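Local coordinates for protein polyhedrin (Simulium ubiquitum cypovirus, PDB 5A9A) that probably assembles into the microcrystalline occlusion bodies, the polyhedra, that enclose and protect cypovirus particles, and binds UTP in the crystal, at residues C224-D227 and V231-C234; E126-H131 and N168-F173; G45-I50 and G212-Y217; A54-N59 and D183-S188; V29-K34 and I195-I200. All blocks are in the same frame, centred on the assembly; numbering follows the deposited sequence.

Interaction 1: residues C224-D227 and V231-C234; sequences CYID and VVDC
Tyr-225 and Ile-226 run antiparallel to Val-232 through Cys-234: Tyr-225 and Cys-234 form a hydrogen-bonded pair, Ile-226 and Val-232 a non-hydrogen-bonded one, and Asp-233 is the extra residue between them. Tyr-225 N donates to Cys-234 O at 2.8 Å. In return Tyr-225 O takes two amides, Asp-233 N at 3.0 Å and Cys-234 N by a weak bond of 3.4 Å. Nearer the turn, Asp-227 N donates to Val-231 O (2.9 Å). The Asp-227 carboxylate carbon sits between its own backbone N and carbonyl carbon (chi1 63°), which carries OD1 to Val-231 N at 3.1 Å; the amide reaches it from above the carboxylate plane, and OD1 also accepts from Ala-229 N in the turn. Asp-227 OD2 stands only 2.6 Å from Asp-233 OD2, the two side chains crossing at about a right angle. Oxygens this close suggest that one acid holds a proton. Asp-233 also lies alongside Tyr-225, with OD2 at the ring edge, while Tyr-225 OH reaches on to Glu-211. On the other face Ile-226 CG1 meets Val-232 CG2 at 4.2 Å, beside Cys-153. The pairing of Tyr-225 with both Asp-233 and Cys-234 is a classic beta bulge, here in a small two-stranded hairpin that lays its Tyr-225 face against helix 211-221.

Interaction 2: residues E126-H131 and N168-F173; sequences EDCLNH and NESLKF
Glu-126 and Asn-168 both place CG between the backbone N and the carbonyl carbon (chi1 63° and 72°), and Glu-126 bends again at chi2 (-88°), which curls its carboxylate back to the Asn-168 amide. Asn-168 ND2 donates to Glu-126 OE1 at 3.1 Å, arriving almost in line with the C-O bond, with the oxygen only slightly out of the amide plane. The backbones are close as well: Glu-126 N lies 2.8 Å from Asn-168 O, but the angle is too poor for a hydrogen bond. Farther along, Ser-170 directs its side chain at Cys-128. Its OG touches Cys-128 CA at 3.3 Å and is itself held by Asn-125 O at the start of the loop, while Cys-128 SG lies 4.0 Å from Leu-171 O. The third link runs through water: a molecule 2.7 Å from Cys-128 O accepts from Lys-172 NZ at 3.0 Å. That ammonium group also donates to Ala-139 O, and Lys-172 makes a cation-pi contact with Trp-140. The loop also meets a second subunit: Asp-127 forms salt bridges to Arg-35 and Lys-221 of that subunit, and Cys-128 O accepts from its Asn-53. Strands 120-124 and 170-176 are antiparallel neighbours in a four-stranded sheet, and this contact holds the loop leaving the first against the start of the second, beside a subunit interface.

Interaction 3: residues G45-I50 and G212-Y217; sequences GSYRLI and GDLIDY
Leu-214 places methyl CD2 squarely over one face of the Tyr-47 ring, a CH-pi contact 3.8 Å from CD2 to the ring centroid and only 11° off the ring normal; the two side chains cross at about a right angle. The other branch, Leu-214 CD1, meets Leu-49 CD1 at 3.8 Å, so one leucine spans two residues of the strand. Leu-49 in turn presents both methyls to Tyr-217: CD1 lies 3.6 Å from Tyr-217 CE2, and CD2 is 3.9 Å from Tyr-217 OH, the side chains passing at a slant. Tyr-217 holds CG anti to its backbone N (chi1 -180°), which extends the ring from the helix to the strand. The four side chains thus alternate, two from each element, and all are buried. Spacing sets this up: Tyr-47 and Leu-49 emerge on the same face of strand 47-54, while Leu-214 and Tyr-217, three residues apart, share one side of the helix. In the next shell, backbone bonds to Leu-208 and Leu-206 fix Tyr-47 and Leu-49 in the sheet. Ile-39 and Ile-41 flank them on the other neighbouring strand, and Tyr-225 of the following hairpin packs on Leu-214. Near the helix start Asn-210 OD1 accepts from Asp-213 N, and Tyr-217 also packs on Arg-88 of a third subunit. Helix 212-217 lies nearly parallel to strand 47-50, with axes 10.5 Å apart and directions 18° different: an alpha helix laid on the face of an antiparallel beta sheet.

Interaction 4: residues A54-N59 and D183-S188; sequences APEFIN and DNRYSS
Arg-185 reaches Glu-56 with its guanidinium group alone. From CB the chain runs straight through CG and CD, the side chain packing on Met-179, Gln-193 and Val-194, and then bends at chi3 (69°), which turns the guanidinium across the end of the carboxylate; the two side chains cross at about a right angle. Arg-185 CZ lies 3.8 Å from Glu-56 OE1 and Arg-185 NH1 3.5 Å from it. NH2 stands off equally from OE1 and OE2. The two planes are 88° apart and OE1 lies well out of the guanidinium plane, which makes this a salt bridge of charges without a directed N-H. The N-H groups are used elsewhere: NH2 pairs with Asp-31 and NH1 donates to Gln-30 OE1. The next residue, Tyr-186, extends its hydroxyl to the Phe-57 ring, where OH is 3.3 Å from CD2. A water 2.8 Å from Tyr-186 OH donates to Glu-56 O at 3.1 Å. Arg-185 and Tyr-186 occupy the middle of a type I turn, in which Asn-184 OD1 accepts from Tyr-186 N in an Asx turn. The turn, between strand 170-176 and helix 191-197, faces the start of strand 57-62, outermost of its sheet within the chain; Glu-56 and Arg-185 lie against the helix, and Phe-57 and Tyr-186 against Gln-196 and Gly-192 of a second subunit.

Interaction 5: residues V29-K34 and I195-I200; sequences VQDAIK and IQNNII
Asp-31 and Asn-197 meet through a single pair of atoms, and the residue on the loop side has a positive phi (74°) although it is not glycine. Asn-197 ND2 lies 2.9 Å from Asp-31 OD2, but the N-H points well off the oxygen, at 129°, and the bond is weak; the side chains cross at about a right angle, with carboxylate and amide planes 47° apart. What holds Asp-31 is mostly elsewhere: OD1 forms a salt bridge with Arg-185, and OD2 also accepts from Gln-193 NE2. Glu-56 OE2 also comes close to OD1, a like-charge approach that the Arg-185 guanidinium probably offsets. The positive phi belongs to the third position of a type II beta turn from Val-29 to Ala-32, closed by Ala-32 N to Val-29 O at 2.9 Å. This turn lies in the loop between helix 11-25 and strand 34-41, and sets Asp-31 facing the C-terminal end of helix 191-197. Asn-197 ends that helix, and Asn-198 centres an inverse gamma turn in which Ile-199 N donates to Asn-197 O at 2.8 Å. Asn-198 OD1 then accepts from the backbone N of both Glu-56 and Phe-57. After the turn in sequence, Lys-34 curls back to give NZ to Ala-32 O at 2.7 Å and also to Pro-55 O. The other polar atom of the Asn-197 amide, OD1, accepts from Trp-140 NE1 of a third subunit.

Along the chain, interaction 2 is nested within interaction 4, and interaction 4 within interaction 5; interactions 3 and 5 cross, and the hairpin of interaction 1 follows them all. Interactions 4 and 5, with centres about 7 Å apart, form one charged cluster in which Asp-31, Glu-56 and Arg-185 all meet. Interactions 1 and 3, about 12 Å apart, meet where Tyr-225 packs on Leu-214 and Ile-215 of helix 211-221. Interactions 2 and 4 share the four-stranded sheet through neighbouring strands 170-176 and 57-62, and both border the second subunit. Interactions 2 to 5 all have residues at subunit interfaces, whereas no other chain of the assembly touches interaction 1.

Interaction 1: residues C224-D227 and V231-C234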
# COMPACT_ATOMS: atom_id res chain seq x y z
N CYS A 224 -14.24 -20.95 0.17
CA CYS A 224 -14.05 -22.39 0.33
C CYS A 224 -13.23 -22.68 1.59
O CYS A 224 -12.35 -21.91 1.97
CB CYS A 224 -13.39 -23.02 -0.90
SG CYS A 224 -11.65 -22.65 -1.15
N TYR A 225 -13.56 -23.79 2.24
CA TYR A 225 -12.88 -24.16 3.47
C TYR A 225 -12.84 -25.67 3.63
O TYR A 225 -13.84 -26.35 3.41
CB TYR A 225 -13.58 -23.54 4.68
CG TYR A 225 -12.88 -23.85 5.98
CD1 TYR A 225 -11.71 -23.19 6.33
CD2 TYR A 225 -13.38 -24.81 6.86
CE1 TYR A 225 -11.06 -23.47 7.51
CE2 TYR A 225 -12.74 -25.09 8.05
CZ TYR A 225 -11.58 -24.42 8.37
OH TYR A 225 -10.93 -24.70 9.55
N ILE A 226 -11.68 -26.18 4.02
CA ILE A 226 -11.51 -27.58 4.36
C ILE A 226 -11.13 -27.64 5.83
O ILE A 226 -10.14 -27.03 6.23
CB ILE A 226 -10.42 -28.23 3.50
CG1 ILE A 226 -10.60 -27.85 2.02
CG2 ILE A 226 -10.43 -29.74 3.67
CD1 ILE A 226 -9.67 -28.57 1.07
N ASP A 227 -11.91 -28.35 6.63
CA ASP A 227 -11.71 -28.31 8.07
C ASP A 227 -10.56 -29.21 8.51
O ASP A 227 -9.93 -29.87 7.69
CB ASP A 227 -13.00 -28.68 8.82
CG ASP A 227 -13.48 -30.09 8.53
OD1 ASP A 227 -12.63 -31.01 8.41
OD2 ASP A 227 -14.71 -30.29 8.44
N VAL A 231 -12.32 -32.35 5.68
CA VAL A 231 -13.62 -32.36 5.02
C VAL A 231 -13.92 -30.99 4.41
O VAL A 231 -13.76 -29.96 5.07
CB VAL A 231 -14.76 -32.71 5.99
CG1 VAL A 231 -16.09 -32.73 5.25
CG2 VAL A 231 -14.50 -34.06 6.65
N VAL A 232 -14.34 -30.99 3.16
CA VAL A 232 -14.74 -29.75 2.49
C VAL A 232 -16.11 -29.32 3.01
O VAL A 232 -17.12 -29.96 2.73
CB VAL A 232 -14.83 -29.94 0.96
CG1 VAL A 232 -15.21 -28.63 0.29
CG2 VAL A 232 -13.50 -30.45 0.41
N ASP A 233 -16.13 -28.23 3.77
CA ASP A 233 -17.37 -27.74 4.37
C ASP A 233 -17.99 -26.62 3.54
O ASP A 233 -19.20 -26.39 3.60
CB ASP A 233 -17.10 -27.24 5.79
CG ASP A 233 -16.69 -28.35 6.73
OD1 ASP A 233 -17.29 -29.44 6.66
OD2 ASP A 233 -15.76 -28.14 7.54
N CYS A 234 -17.16 -25.94 2.76
CA CYS A 234 -17.63 -24.89 1.86
C CYS A 234 -16.77 -24.90 0.61
O CYS A 234 -15.56 -25.05 0.70
CB CYS A 234 -17.56 -23.53 2.55
SG CYS A 234 -18.27 -22.17 1.60

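Interaction 2: residues E126-H131 and N168-F173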
# COMPACT_ATOMS: atom_id res chain seq x y z
N GLU A 126 12.88 -14.36 7.40
CA GLU A 126 12.57 -13.26 8.31
C GLU A 126 12.70 -11.88 7.66
O GLU A 126 12.16 -10.90 8.18
CB GLU A 126 13.45 -13.34 9.57
CG GLU A 126 14.94 -13.19 9.31
CD GLU A 126 15.62 -14.51 8.99
OE1 GLU A 126 14.91 -15.50 8.69
OE2 GLU A 126 16.87 -14.55 9.03
N ASP A 127 13.41 -11.80 6.54
CA ASP A 127 13.53 -10.55 5.80
C ASP A 127 12.58 -10.53 4.60
O ASP A 127 12.67 -9.66 3.73
CB ASP A 127 14.97 -10.33 5.33
CG ASP A 127 15.92 -10.03 6.47
OD1 ASP A 127 15.46 -9.51 7.51
OD2 ASP A 127 17.13 -10.31 6.33
N CYS A 128 11.68 -11.50 4.56
CA CYS A 128 10.73 -11.66 3.46
C CYS A 128 11.45 -11.79 2.12
O CYS A 128 11.07 -11.16 1.13
CB CYS A 128 9.74 -10.49 3.43
SG CYS A 128 8.12 -10.93 2.75
N LEU A 129 12.49 -12.62 2.09
CA LEU A 129 13.19 -12.96 0.86
C LEU A 129 13.16 -14.48 0.68
O LEU A 129 13.00 -15.21 1.65
CB LEU A 129 14.65 -12.48 0.92
CG LEU A 129 14.88 -10.97 1.04
CD1 LEU A 129 16.30 -10.69 1.50
CD2 LEU A 129 14.59 -10.26 -0.27
N ASN A 130 13.30 -14.95 -0.56
CA ASN A 130 13.25 -16.39 -0.83
C ASN A 130 14.63 -17.02 -0.97
O ASN A 130 14.75 -18.19 -1.33
CB ASN A 130 12.40 -16.69 -2.06
CG ASN A 130 12.79 -15.87 -3.27
OD1 ASN A 130 13.97 -15.57 -3.48
ND2 ASN A 130 11.80 -15.49 -4.07
N HIS A 131 15.68 -16.25 -0.69
CA HIS A 131 17.01 -16.82 -0.52
C HIS A 131 17.70 -16.19 0.68
O HIS A 131 17.38 -15.08 1.09
CB HIS A 131 17.87 -16.65 -1.78
CG HIS A 131 19.02 -17.61 -1.84
ND1 HIS A 131 20.21 -17.40 -1.18
CD2 HIS A 131 19.16 -18.80 -2.48
CE1 HIS A 131 21.03 -18.41 -1.41
NE2 HIS A 131 20.41 -19.27 -2.20
N ASN A 168 10.58 -17.86 12.10
CA ASN A 168 11.36 -16.85 11.39
C ASN A 168 10.76 -16.51 10.03
O ASN A 168 11.31 -15.69 9.29
CB ASN A 168 12.79 -17.35 11.17
CG ASN A 168 12.88 -18.45 10.14
OD1 ASN A 168 12.12 -19.42 10.18
ND2 ASN A 168 13.79 -18.30 9.18
N GLU A 169 9.64 -17.13 9.70
CA GLU A 169 9.09 -17.02 8.35
C GLU A 169 8.01 -15.95 8.20
O GLU A 169 7.34 -15.58 9.16
CB GLU A 169 8.55 -18.38 7.90
CG GLU A 169 9.64 -19.43 7.78
CD GLU A 169 9.09 -20.81 7.48
OE1 GLU A 169 8.20 -21.27 8.21
OE2 GLU A 169 9.57 -21.43 6.50
N SER A 170 7.87 -15.47 6.97
CA SER A 170 6.86 -14.49 6.62
C SER A 170 6.16 -14.96 5.35
O SER A 170 6.28 -16.13 4.98
CB SER A 170 7.51 -13.11 6.43
OG SER A 170 8.52 -13.15 5.44
N LEU A 171 5.43 -14.08 4.68
CA LEU A 171 4.57 -14.51 3.58
C LEU A 171 4.46 -13.49 2.45
O LEU A 171 4.33 -12.29 2.70
CB LEU A 171 3.17 -14.83 4.12
CG LEU A 171 2.19 -15.51 3.17
CD1 LEU A 171 2.58 -16.96 2.95
CD2 LEU A 171 0.77 -15.42 3.71
N LYS A 172 4.51 -13.97 1.22
CA LYS A 172 4.28 -13.15 0.04
C LYS A 172 3.39 -13.93 -0.92
O LYS A 172 3.58 -15.14 -1.09
CB LYS A 172 5.61 -12.78 -0.64
CG LYS A 172 5.50 -11.63 -1.64
CD LYS A 172 6.87 -11.15 -2.12
CE LYS A 172 7.50 -12.13 -3.11
NZ LYS A 172 8.80 -11.63 -3.65
N PHE A 173 2.42 -13.27 -1.55
CA PHE A 173 1.46 -13.98 -2.39
C PHE A 173 0.94 -13.17 -3.57
O PHE A 173 0.98 -11.94 -3.58
CB PHE A 173 0.27 -14.44 -1.54
CG PHE A 173 -0.35 -13.35 -0.72
CD1 PHE A 173 -1.35 -12.55 -1.24
CD2 PHE A 173 0.07 -13.13 0.58
CE1 PHE A 173 -1.92 -11.54 -0.48
CE2 PHE A 173 -0.49 -12.12 1.35
CZ PHE A 173 -1.49 -11.33 0.82
O HOH W 1 10.90 -10.98 -1.58

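Interaction 3: residues G45-I50 and G212-Y217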
# COMPACT_ATOMS: atom_id res chain seq x y z
N GLY A 45 -4.98 -22.06 19.82
CA GLY A 45 -5.96 -22.82 19.07
C GLY A 45 -6.97 -21.96 18.34
O GLY A 45 -7.93 -22.48 17.76
N SER A 46 -6.77 -20.65 18.36
CA SER A 46 -7.71 -19.73 17.72
C SER A 46 -7.12 -19.16 16.44
O SER A 46 -5.96 -19.40 16.11
CB SER A 46 -8.09 -18.60 18.68
OG SER A 46 -8.80 -19.11 19.80
N TYR A 47 -7.94 -18.39 15.72
CA TYR A 47 -7.59 -17.94 14.38
C TYR A 47 -7.58 -16.43 14.24
O TYR A 47 -8.28 -15.71 14.95
CB TYR A 47 -8.59 -18.53 13.38
CG TYR A 47 -8.73 -20.03 13.49
CD1 TYR A 47 -9.64 -20.59 14.37
CD2 TYR A 47 -7.95 -20.88 12.71
CE1 TYR A 47 -9.77 -21.96 14.47
CE2 TYR A 47 -8.07 -22.24 12.82
CZ TYR A 47 -8.98 -22.78 13.70
OH TYR A 47 -9.11 -24.15 13.80
N ARG A 48 -6.77 -15.95 13.30
CA ARG A 48 -6.81 -14.56 12.87
C ARG A 48 -6.97 -14.56 11.36
O ARG A 48 -6.12 -15.09 10.64
CB ARG A 48 -5.54 -13.82 13.28
CG ARG A 48 -5.58 -12.33 13.01
CD ARG A 48 -4.31 -11.64 13.48
NE ARG A 48 -3.13 -12.14 12.78
CZ ARG A 48 -2.26 -11.39 12.11
NH1 ARG A 48 -2.42 -10.07 12.05
NH2 ARG A 48 -1.22 -11.95 11.51
N LEU A 49 -8.06 -13.97 10.88
CA LEU A 49 -8.42 -14.05 9.47
C LEU A 49 -8.35 -12.68 8.80
O LEU A 49 -8.94 -11.71 9.27
CB LEU A 49 -9.82 -14.63 9.32
CG LEU A 49 -10.30 -14.94 7.90
CD1 LEU A 49 -11.35 -16.05 7.93
CD2 LEU A 49 -10.85 -13.70 7.22
N ILE A 50 -7.62 -12.61 7.69
CA ILE A 50 -7.50 -11.37 6.93
C ILE A 50 -8.15 -11.53 5.57
O ILE A 50 -7.74 -12.35 4.76
CB ILE A 50 -6.04 -10.93 6.77
CG1 ILE A 50 -5.37 -10.83 8.15
CG2 ILE A 50 -5.97 -9.59 6.06
CD1 ILE A 50 -4.77 -12.14 8.63
N GLY A 212 -15.41 -24.00 14.76
CA GLY A 212 -16.84 -23.93 14.51
C GLY A 212 -17.24 -22.55 14.04
O GLY A 212 -17.98 -22.41 13.06
N ASP A 213 -16.74 -21.53 14.73
CA ASP A 213 -17.00 -20.14 14.35
C ASP A 213 -16.38 -19.83 12.99
O ASP A 213 -16.93 -19.05 12.21
CB ASP A 213 -16.43 -19.20 15.41
CG ASP A 213 -17.16 -19.30 16.74
OD1 ASP A 213 -18.00 -20.21 16.89
OD2 ASP A 213 -16.88 -18.48 17.64
N LEU A 214 -15.24 -20.45 12.71
CA LEU A 214 -14.55 -20.24 11.44
C LEU A 214 -15.32 -20.85 10.28
O LEU A 214 -15.51 -20.21 9.24
CB LEU A 214 -13.13 -20.82 11.50
CG LEU A 214 -12.32 -20.75 10.21
CD1 LEU A 214 -12.26 -19.32 9.67
CD2 LEU A 214 -10.92 -21.29 10.44
N ILE A 215 -15.77 -22.09 10.45
CA ILE A 215 -16.57 -22.75 9.42
C ILE A 215 -17.80 -21.92 9.12
O ILE A 215 -18.18 -21.74 7.96
CB ILE A 215 -17.01 -24.16 9.85
CG1 ILE A 215 -15.80 -25.09 9.99
CG2 ILE A 215 -17.97 -24.75 8.83
CD1 ILE A 215 -16.13 -26.44 10.60
N ASP A 216 -18.43 -21.40 10.18
CA ASP A 216 -19.61 -20.55 10.04
C ASP A 216 -19.30 -19.32 9.19
O ASP A 216 -20.08 -18.96 8.30
CB ASP A 216 -20.11 -20.14 11.43
CG ASP A 216 -21.46 -19.45 11.38
OD1 ASP A 216 -21.50 -18.22 11.15
OD2 ASP A 216 -22.48 -20.13 11.59
N TYR A 217 -18.16 -18.68 9.45
CA TYR A 217 -17.75 -17.50 8.69
C TYR A 217 -17.54 -17.83 7.21
O TYR A 217 -18.04 -17.13 6.33
CB TYR A 217 -16.45 -16.93 9.27
CG TYR A 217 -15.93 -15.69 8.56
CD1 TYR A 217 -16.34 -14.42 8.94
CD2 TYR A 217 -15.02 -15.80 7.52
CE1 TYR A 217 -15.87 -13.29 8.30
CE2 TYR A 217 -14.53 -14.67 6.87
CZ TYR A 217 -14.96 -13.42 7.27
OH TYR A 217 -14.48 -12.30 6.63

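Interaction 4: residues A54-N59 and D183-S188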
# COMPACT_ATOMS: atom_id res chain seq x y z
N ALA A 54 -10.26 -7.91 -4.64
CA ALA A 54 -9.80 -7.06 -5.73
C ALA A 54 -10.34 -7.58 -7.05
O ALA A 54 -10.65 -8.77 -7.18
CB ALA A 54 -8.29 -7.00 -5.76
N PRO A 55 -10.48 -6.70 -8.05
CA PRO A 55 -11.04 -7.10 -9.34
C PRO A 55 -10.00 -7.54 -10.38
O PRO A 55 -10.38 -8.21 -11.35
CB PRO A 55 -11.76 -5.84 -9.81
CG PRO A 55 -10.96 -4.73 -9.24
CD PRO A 55 -10.36 -5.23 -7.94
N GLU A 56 -8.73 -7.19 -10.20
CA GLU A 56 -7.70 -7.59 -11.16
C GLU A 56 -6.75 -8.65 -10.59
O GLU A 56 -6.57 -9.71 -11.18
CB GLU A 56 -6.89 -6.38 -11.64
CG GLU A 56 -7.72 -5.13 -11.91
CD GLU A 56 -8.89 -5.39 -12.84
OE1 GLU A 56 -8.83 -6.35 -13.64
OE2 GLU A 56 -9.88 -4.63 -12.76
N PHE A 57 -6.15 -8.36 -9.44
CA PHE A 57 -5.29 -9.33 -8.78
C PHE A 57 -5.11 -9.00 -7.30
O PHE A 57 -5.01 -7.84 -6.93
CB PHE A 57 -3.92 -9.43 -9.46
CG PHE A 57 -3.17 -8.13 -9.53
CD1 PHE A 57 -2.33 -7.74 -8.50
CD2 PHE A 57 -3.30 -7.30 -10.63
CE1 PHE A 57 -1.64 -6.54 -8.57
CE2 PHE A 57 -2.61 -6.10 -10.71
CZ PHE A 57 -1.78 -5.72 -9.67
N ILE A 58 -5.06 -10.04 -6.47
CA ILE A 58 -4.76 -9.88 -5.06
C ILE A 58 -3.34 -10.33 -4.78
O ILE A 58 -3.05 -11.53 -4.74
CB ILE A 58 -5.69 -10.72 -4.16
CG1 ILE A 58 -7.15 -10.27 -4.33
CG2 ILE A 58 -5.27 -10.59 -2.71
CD1 ILE A 58 -8.14 -11.19 -3.66
N ASN A 59 -2.44 -9.37 -4.62
CA ASN A 59 -1.12 -9.67 -4.11
C ASN A 59 -0.87 -8.86 -2.85
O ASN A 59 -1.64 -7.96 -2.51
CB ASN A 59 -0.03 -9.41 -5.16
CG ASN A 59 0.07 -7.95 -5.55
OD1 ASN A 59 -0.52 -7.08 -4.92
ND2 ASN A 59 0.85 -7.68 -6.60
N ASP A 183 -7.76 -12.32 -24.56
CA ASP A 183 -7.69 -10.87 -24.49
C ASP A 183 -6.87 -10.43 -23.28
O ASP A 183 -7.39 -10.36 -22.16
CB ASP A 183 -9.08 -10.24 -24.41
CG ASP A 183 -9.04 -8.72 -24.45
OD1 ASP A 183 -7.93 -8.15 -24.39
OD2 ASP A 183 -10.11 -8.09 -24.54
N ASN A 184 -5.60 -10.12 -23.51
CA ASN A 184 -4.74 -9.62 -22.45
C ASN A 184 -5.08 -8.18 -22.13
O ASN A 184 -4.81 -7.28 -22.92
CB ASN A 184 -3.28 -9.72 -22.88
CG ASN A 184 -2.32 -9.29 -21.78
OD1 ASN A 184 -2.73 -9.09 -20.64
ND2 ASN A 184 -1.05 -9.15 -22.13
N ARG A 185 -5.67 -7.95 -20.96
CA ARG A 185 -6.07 -6.60 -20.57
C ARG A 185 -4.88 -5.75 -20.12
O ARG A 185 -5.04 -4.59 -19.76
CB ARG A 185 -7.14 -6.65 -19.48
CG ARG A 185 -8.53 -6.96 -20.04
CD ARG A 185 -9.56 -7.13 -18.93
NE ARG A 185 -9.84 -5.88 -18.24
CZ ARG A 185 -10.44 -5.80 -17.05
NH1 ARG A 185 -10.80 -6.91 -16.42
NH2 ARG A 185 -10.66 -4.62 -16.49
N TYR A 186 -3.69 -6.33 -20.17
CA TYR A 186 -2.47 -5.56 -19.97
C TYR A 186 -1.99 -5.00 -21.30
O TYR A 186 -0.90 -4.46 -21.41
CB TYR A 186 -1.40 -6.40 -19.28
CG TYR A 186 -1.78 -6.65 -17.85
CD1 TYR A 186 -1.60 -5.67 -16.88
CD2 TYR A 186 -2.36 -7.86 -17.46
CE1 TYR A 186 -1.97 -5.88 -15.57
CE2 TYR A 186 -2.73 -8.08 -16.15
CZ TYR A 186 -2.53 -7.09 -15.21
OH TYR A 186 -2.89 -7.30 -13.91
N SER A 187 -2.84 -5.16 -22.32
CA SER A 187 -2.67 -4.46 -23.59
C SER A 187 -2.98 -2.98 -23.39
O SER A 187 -3.58 -2.60 -22.39
CB SER A 187 -3.62 -5.05 -24.63
OG SER A 187 -3.27 -6.40 -24.93
N SER A 188 -2.56 -2.16 -24.35
CA SER A 188 -2.71 -0.71 -24.23
C SER A 188 -4.17 -0.25 -24.16
O SER A 188 -4.46 0.81 -23.61
CB SER A 188 -2.00 -0.02 -25.40
OG SER A 188 -0.63 -0.37 -25.45
O HOH W 2 -5.15 -8.98 -13.86

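Interaction 5: residues V29-K34 and I195-I200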
# COMPACT_ATOMS: atom_id res chain seq x y z
N VAL A 29 -17.23 -12.83 -14.85
CA VAL A 29 -17.32 -11.60 -15.63
C VAL A 29 -16.05 -10.79 -15.40
O VAL A 29 -15.56 -10.71 -14.27
CB VAL A 29 -18.54 -10.76 -15.22
CG1 VAL A 29 -18.56 -9.44 -15.98
CG2 VAL A 29 -19.83 -11.53 -15.44
N GLN A 30 -15.51 -10.20 -16.45
CA GLN A 30 -14.30 -9.39 -16.30
C GLN A 30 -14.57 -8.23 -15.35
O GLN A 30 -15.61 -7.58 -15.42
CB GLN A 30 -13.80 -8.88 -17.66
CG GLN A 30 -13.10 -9.95 -18.49
CD GLN A 30 -11.83 -10.46 -17.83
OE1 GLN A 30 -10.86 -9.72 -17.66
NE2 GLN A 30 -11.82 -11.74 -17.46
N ASP A 31 -13.62 -8.00 -14.45
CA ASP A 31 -13.75 -7.01 -13.37
C ASP A 31 -14.70 -7.46 -12.26
O ASP A 31 -15.11 -6.66 -11.41
CB ASP A 31 -14.17 -5.64 -13.92
CG ASP A 31 -12.97 -4.75 -14.23
OD1 ASP A 31 -11.84 -5.28 -14.25
OD2 ASP A 31 -13.16 -3.54 -14.45
N ALA A 32 -15.06 -8.74 -12.26
CA ALA A 32 -15.73 -9.32 -11.11
C ALA A 32 -14.72 -9.40 -9.97
O ALA A 32 -13.51 -9.45 -10.20
CB ALA A 32 -16.27 -10.70 -11.44
N ILE A 33 -15.21 -9.40 -8.74
CA ILE A 33 -14.33 -9.43 -7.57
C ILE A 33 -13.76 -10.82 -7.33
O ILE A 33 -14.43 -11.83 -7.51
CB ILE A 33 -15.07 -8.96 -6.30
CG1 ILE A 33 -15.26 -7.44 -6.32
CG2 ILE A 33 -14.32 -9.38 -5.05
CD1 ILE A 33 -13.96 -6.66 -6.26
N LYS A 34 -12.49 -10.86 -6.91
CA LYS A 34 -11.87 -12.08 -6.41
C LYS A 34 -11.70 -11.91 -4.91
O LYS A 34 -11.49 -10.79 -4.44
CB LYS A 34 -10.51 -12.32 -7.07
CG LYS A 34 -10.59 -12.77 -8.53
CD LYS A 34 -10.97 -11.61 -9.45
CE LYS A 34 -11.26 -12.09 -10.86
NZ LYS A 34 -11.82 -10.99 -11.70
N ILE A 195 -5.09 -1.17 -13.94
CA ILE A 195 -4.23 -0.59 -12.92
C ILE A 195 -5.02 0.26 -11.92
O ILE A 195 -4.84 0.12 -10.71
CB ILE A 195 -3.13 0.28 -13.55
CG1 ILE A 195 -2.13 -0.60 -14.30
CG2 ILE A 195 -2.41 1.09 -12.48
CD1 ILE A 195 -1.22 0.16 -15.23
N GLN A 196 -5.90 1.12 -12.42
CA GLN A 196 -6.62 2.05 -11.57
C GLN A 196 -7.77 1.38 -10.83
O GLN A 196 -8.20 1.86 -9.78
CB GLN A 196 -7.15 3.22 -12.41
CG GLN A 196 -6.06 4.09 -13.00
CD GLN A 196 -6.61 5.28 -13.76
OE1 GLN A 196 -7.77 5.30 -14.15
NE2 GLN A 196 -5.77 6.29 -13.97
N ASN A 197 -8.26 0.26 -11.35
CA ASN A 197 -9.34 -0.47 -10.70
C ASN A 197 -8.84 -1.42 -9.62
O ASN A 197 -9.60 -1.80 -8.73
CB ASN A 197 -10.15 -1.28 -11.73
CG ASN A 197 -11.30 -0.49 -12.31
OD1 ASN A 197 -11.43 0.71 -12.08
ND2 ASN A 197 -12.14 -1.17 -13.08
N ASN A 198 -7.57 -1.81 -9.68
CA ASN A 198 -7.07 -2.79 -8.74
C ASN A 198 -6.69 -2.15 -7.41
O ASN A 198 -5.52 -1.93 -7.11
CB ASN A 198 -5.90 -3.59 -9.32
CG ASN A 198 -5.77 -4.96 -8.68
OD1 ASN A 198 -6.71 -5.76 -8.73
ND2 ASN A 198 -4.62 -5.23 -8.06
N ILE A 199 -7.73 -1.86 -6.63
CA ILE A 199 -7.57 -1.41 -5.25
C ILE A 199 -7.70 -2.64 -4.36
O ILE A 199 -8.80 -3.12 -4.10
CB ILE A 199 -8.66 -0.39 -4.89
CG1 ILE A 199 -8.66 0.75 -5.92
CG2 ILE A 199 -8.43 0.16 -3.49
CD1 ILE A 199 -9.88 1.64 -5.85
N ILE A 200 -6.56 -3.16 -3.92
CA ILE A 200 -6.53 -4.39 -3.15
C ILE A 200 -6.95 -4.11 -1.71
O ILE A 200 -6.20 -3.52 -0.94
CB ILE A 200 -5.12 -5.03 -3.18
CG1 ILE A 200 -4.67 -5.22 -4.63
CG2 ILE A 200 -5.12 -6.36 -2.45
CD1 ILE A 200 -3.19 -5.52 -4.78